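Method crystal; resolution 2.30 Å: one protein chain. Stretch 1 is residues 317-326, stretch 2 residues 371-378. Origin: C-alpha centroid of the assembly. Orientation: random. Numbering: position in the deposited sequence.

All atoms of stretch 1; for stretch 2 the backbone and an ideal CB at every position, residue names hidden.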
# COMPACT_ATOMS: atom_id res chain seq x y z
N SER A 317 2.39 7.34 -7.32
CA SER A 317 1.70 6.62 -8.40
C SER A 317 2.26 5.19 -8.66
O SER A 317 1.49 4.21 -8.80
CB SER A 317 1.75 7.52 -9.66
OG SER A 317 3.02 7.39 -10.31
N LYS A 318 3.58 5.04 -8.68
CA LYS A 318 4.20 3.70 -8.80
C LYS A 318 4.00 2.81 -7.57
O LYS A 318 3.82 1.62 -7.70
CB LYS A 318 5.72 3.85 -9.07
CG LYS A 318 6.02 4.75 -10.25
CD LYS A 318 7.52 4.67 -10.75
CE LYS A 318 7.57 5.27 -12.27
NZ LYS A 318 8.24 4.38 -13.28
N TYR A 319 4.06 3.37 -6.37
CA TYR A 319 3.62 2.59 -5.20
C TYR A 319 2.17 2.00 -5.37
O TYR A 319 1.89 0.81 -5.11
CB TYR A 319 3.69 3.39 -3.89
CG TYR A 319 3.36 2.47 -2.75
CD1 TYR A 319 4.21 1.42 -2.43
CD2 TYR A 319 2.16 2.58 -2.06
CE1 TYR A 319 3.91 0.55 -1.40
CE2 TYR A 319 1.83 1.73 -1.02
CZ TYR A 319 2.70 0.69 -0.71
OH TYR A 319 2.42 -0.18 0.32
N LEU A 320 1.25 2.85 -5.77
CA LEU A 320 -0.15 2.42 -6.01
C LEU A 320 -0.25 1.28 -7.06
O LEU A 320 -0.92 0.30 -6.83
CB LEU A 320 -0.99 3.64 -6.46
CG LEU A 320 -1.31 4.73 -5.42
CD1 LEU A 320 -2.09 5.91 -6.06
CD2 LEU A 320 -2.04 4.16 -4.23
N GLU A 321 0.45 1.42 -8.18
CA GLU A 321 0.48 0.38 -9.20
C GLU A 321 1.10 -0.90 -8.72
O GLU A 321 0.60 -1.99 -9.06
CB GLU A 321 1.29 0.82 -10.45
CG GLU A 321 0.60 1.88 -11.23
CD GLU A 321 -0.68 1.36 -11.83
OE1 GLU A 321 -0.64 0.36 -12.58
OE2 GLU A 321 -1.73 1.94 -11.50
N SER A 322 2.22 -0.82 -7.97
CA SER A 322 2.78 -2.06 -7.33
C SER A 322 1.79 -2.72 -6.35
O SER A 322 1.89 -3.91 -6.09
CB SER A 322 4.11 -1.77 -6.57
OG SER A 322 3.88 -1.16 -5.29
N TRP A 323 0.90 -1.95 -5.72
CA TRP A 323 -0.12 -2.53 -4.85
C TRP A 323 -1.20 -3.28 -5.69
O TRP A 323 -1.54 -4.45 -5.38
CB TRP A 323 -0.75 -1.45 -3.97
CG TRP A 323 -1.82 -2.00 -3.05
CD1 TRP A 323 -3.16 -2.08 -3.30
CD2 TRP A 323 -1.62 -2.54 -1.72
NE1 TRP A 323 -3.80 -2.64 -2.22
CE2 TRP A 323 -2.89 -2.92 -1.24
CE3 TRP A 323 -0.50 -2.67 -0.90
CZ2 TRP A 323 -3.07 -3.44 0.02
CZ3 TRP A 323 -0.65 -3.24 0.34
CH2 TRP A 323 -1.94 -3.63 0.80
N GLU A 324 -1.71 -2.63 -6.75
CA GLU A 324 -2.70 -3.25 -7.65
C GLU A 324 -2.55 -2.53 -8.96
O GLU A 324 -2.77 -1.33 -8.99
CB GLU A 324 -4.18 -3.02 -7.14
CG GLU A 324 -5.39 -3.67 -8.04
CD GLU A 324 -6.80 -2.84 -8.01
OE1 GLU A 324 -7.40 -2.69 -6.89
OE2 GLU A 324 -7.26 -2.29 -9.10
N ARG A 325 -2.26 -3.25 -10.03
CA ARG A 325 -2.21 -2.63 -11.36
C ARG A 325 -3.51 -1.93 -11.68
O ARG A 325 -4.56 -2.46 -11.39
CB ARG A 325 -1.88 -3.67 -12.41
CG ARG A 325 -0.42 -4.03 -12.41
CD ARG A 325 0.06 -4.77 -11.05
NE ARG A 325 1.53 -4.65 -10.81
CZ ARG A 325 2.32 -3.87 -11.56
NH1 ARG A 325 1.79 -3.11 -12.53
NH2 ARG A 325 3.62 -3.80 -11.32
N GLY A 326 -3.44 -0.70 -12.19
CA GLY A 326 -4.59 0.15 -12.47
C GLY A 326 -5.17 0.98 -11.33
O GLY A 326 -6.07 1.82 -11.58
N UNK A 371 6.10 -11.00 -5.26
CA UNK A 371 7.52 -10.74 -5.43
C UNK A 371 7.89 -9.35 -6.01
O UNK A 371 8.83 -8.73 -5.56
CB UNK A 371 8.10 -11.83 -6.34
N UNK A 372 7.21 -8.95 -7.06
CA UNK A 372 7.24 -7.63 -7.60
C UNK A 372 7.07 -6.49 -6.56
O UNK A 372 7.89 -5.56 -6.50
CB UNK A 372 6.15 -7.53 -8.66
N UNK A 373 5.99 -6.54 -5.79
CA UNK A 373 5.83 -5.67 -4.62
C UNK A 373 7.11 -5.60 -3.74
O UNK A 373 7.65 -4.54 -3.44
CB UNK A 373 4.65 -6.17 -3.78
N UNK A 374 7.56 -6.76 -3.31
CA UNK A 374 8.72 -6.83 -2.49
C UNK A 374 9.99 -6.24 -3.13
O UNK A 374 10.67 -5.42 -2.50
CB UNK A 374 8.96 -8.29 -2.11
N UNK A 375 10.31 -6.65 -4.34
CA UNK A 375 11.51 -6.21 -5.01
C UNK A 375 11.50 -4.73 -5.43
O UNK A 375 12.57 -4.09 -5.46
CB UNK A 375 11.73 -7.09 -6.24
N UNK A 376 10.32 -4.19 -5.77
CA UNK A 376 10.17 -2.79 -6.16
C UNK A 376 10.30 -1.91 -4.93
O UNK A 376 10.91 -0.83 -4.93
CB UNK A 376 8.83 -2.55 -6.85
N UNK A 377 9.65 -2.33 -3.88
CA UNK A 377 9.40 -1.44 -2.77
C UNK A 377 10.42 -1.62 -1.61
O UNK A 377 10.60 -0.71 -0.80
CB UNK A 377 7.98 -1.67 -2.26
N UNK A 378 11.03 -2.81 -1.51
CA UNK A 378 12.04 -3.00 -0.43
C UNK A 378 13.24 -3.70 -1.06
O UNK A 378 13.50 -4.87 -0.76
CB UNK A 378 11.48 -3.81 0.74

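The two helices run nearly antiparallel, at 156°, and their axes approach to 9.7 Å. Ser322 of the visible helix points its CA-to-CB bond toward the other stretch and sits as a knob among four of its positions.

Position 371 opens the hidden helix with its ideal CB out of reach of stretch 1. Nothing here selects a side chain beyond compatibility with a helix; the residue is Val371.

At position 372 the CA-to-CB bond points toward stretch 1, and the ideal CB lies 5.2 Å from Arg325 NH2. A positive charge at that distance calls for an acceptor on a short arm: aspartate or asparagine would fit, and a longer glutamate might also adapt. The residue is Asp372. Its OD2 forms a salt bridge with Arg325 NH2 at 3.3 Å, a rather long contact whose N-H...acceptor angle of 177° is almost straight. The carboxylate meets the guanidinium at its edge, where the N-H bonds point.

Position 373 has its CA 5.4 Å from Ser322 CA, and its ideal CB is 4.3 Å from Ser322 O. The CA-to-CB bond runs sideways, so a long side chain could extend alongside stretch 1 toward the aromatic rings of Tyr319 and Trp323. Leucine, methionine or phenylalanine would meet those rings, but the Tyr319 hydroxyl also offers a polar partner. Tyr373 answers both demands. Its CE1 packs 3.8 Å from Tyr319 CE1 and 3.8 Å from Trp323 CE3, while its OH hydrogen-bonds to Tyr319 OH at 2.8 Å; either hydroxyl could be the donor. The ring thus supplies apolar contact at CE1 and a polar group at its tip.

Positions 374 and 375 are out of reach of stretch 1. Many helix-compatible residues would serve; the residues are Leu374 and Leu375.

Position 376 points toward stretch 1 again, its ideal CB 4.8 Å from Ser322 CB. The small serine leaves room for a medium or long chain, polar or aliphatic, to lie beside it. Gln376 is deposited. Its OE1 lies 3.9 Å from Ser322 CB, a van der Waals contact; OE1 also comes 3.8 Å from Lys318 O, but two acceptor oxygens make no hydrogen bond.

Position 377 also points toward stretch 1. Its ideal CB is 5.1 Å from Ser322 OG and 4.7 Å from Tyr319 CE1, which suits a short polar side chain, such as asparagine, aspartate or perhaps serine. Asn377 places OD1 2.8 Å from Ser322 OG, where the serine can donate, though Tyr319 O lies equally near that hydroxyl and competes for its proton. The amide's ND2 rests 3.5 Å from Tyr319 CD1, at the ring edge. With 372, 373 and 376, it forms the hole that receives the Ser322 knob.

Position 378 leaves helical backbone angles, and its ideal CB finds no partner in stretch 1. Many residues could stand here; it is Leu378.

Stretch 2, residues 371-378: VDYLLQNL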
# COMPACT_ATOMS: atom_id res chain seq x y z
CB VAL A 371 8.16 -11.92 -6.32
CG1 VAL A 371 9.55 -11.59 -6.83
CG2 VAL A 371 8.12 -13.32 -5.55
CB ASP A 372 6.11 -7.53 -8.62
CG ASP A 372 5.95 -6.13 -9.18
OD1 ASP A 372 6.86 -5.71 -9.91
OD2 ASP A 372 4.93 -5.44 -8.83
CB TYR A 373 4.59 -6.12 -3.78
CG TYR A 373 4.28 -5.22 -2.63
CD1 TYR A 373 3.50 -4.05 -2.81
CD2 TYR A 373 4.78 -5.48 -1.39
CE1 TYR A 373 3.21 -3.17 -1.73
CE2 TYR A 373 4.55 -4.61 -0.32
CZ TYR A 373 3.78 -3.47 -0.49
OH TYR A 373 3.56 -2.70 0.64
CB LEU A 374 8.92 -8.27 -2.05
CG LEU A 374 9.80 -8.63 -0.86
CD1 LEU A 374 9.31 -8.03 0.50
CD2 LEU A 374 9.92 -10.18 -0.82
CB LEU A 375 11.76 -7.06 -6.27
CG LEU A 375 12.66 -8.30 -6.11
CD1 LEU A 375 12.25 -9.31 -4.99
CD2 LEU A 375 12.78 -8.99 -7.43
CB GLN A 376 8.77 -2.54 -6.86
CG GLN A 376 8.87 -1.70 -8.18
CD GLN A 376 8.17 -0.32 -8.11
OE1 GLN A 376 7.03 -0.19 -8.55
NE2 GLN A 376 8.85 0.72 -7.57
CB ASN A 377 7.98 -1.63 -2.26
CG ASN A 377 6.96 -1.06 -3.19
OD1 ASN A 377 5.99 -1.71 -3.49
ND2 ASN A 377 7.17 0.14 -3.67
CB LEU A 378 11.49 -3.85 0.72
CG LEU A 378 10.33 -3.39 1.63
CD1 LEU A 378 9.00 -3.54 0.94
CD2 LEU A 378 10.37 -4.27 2.91
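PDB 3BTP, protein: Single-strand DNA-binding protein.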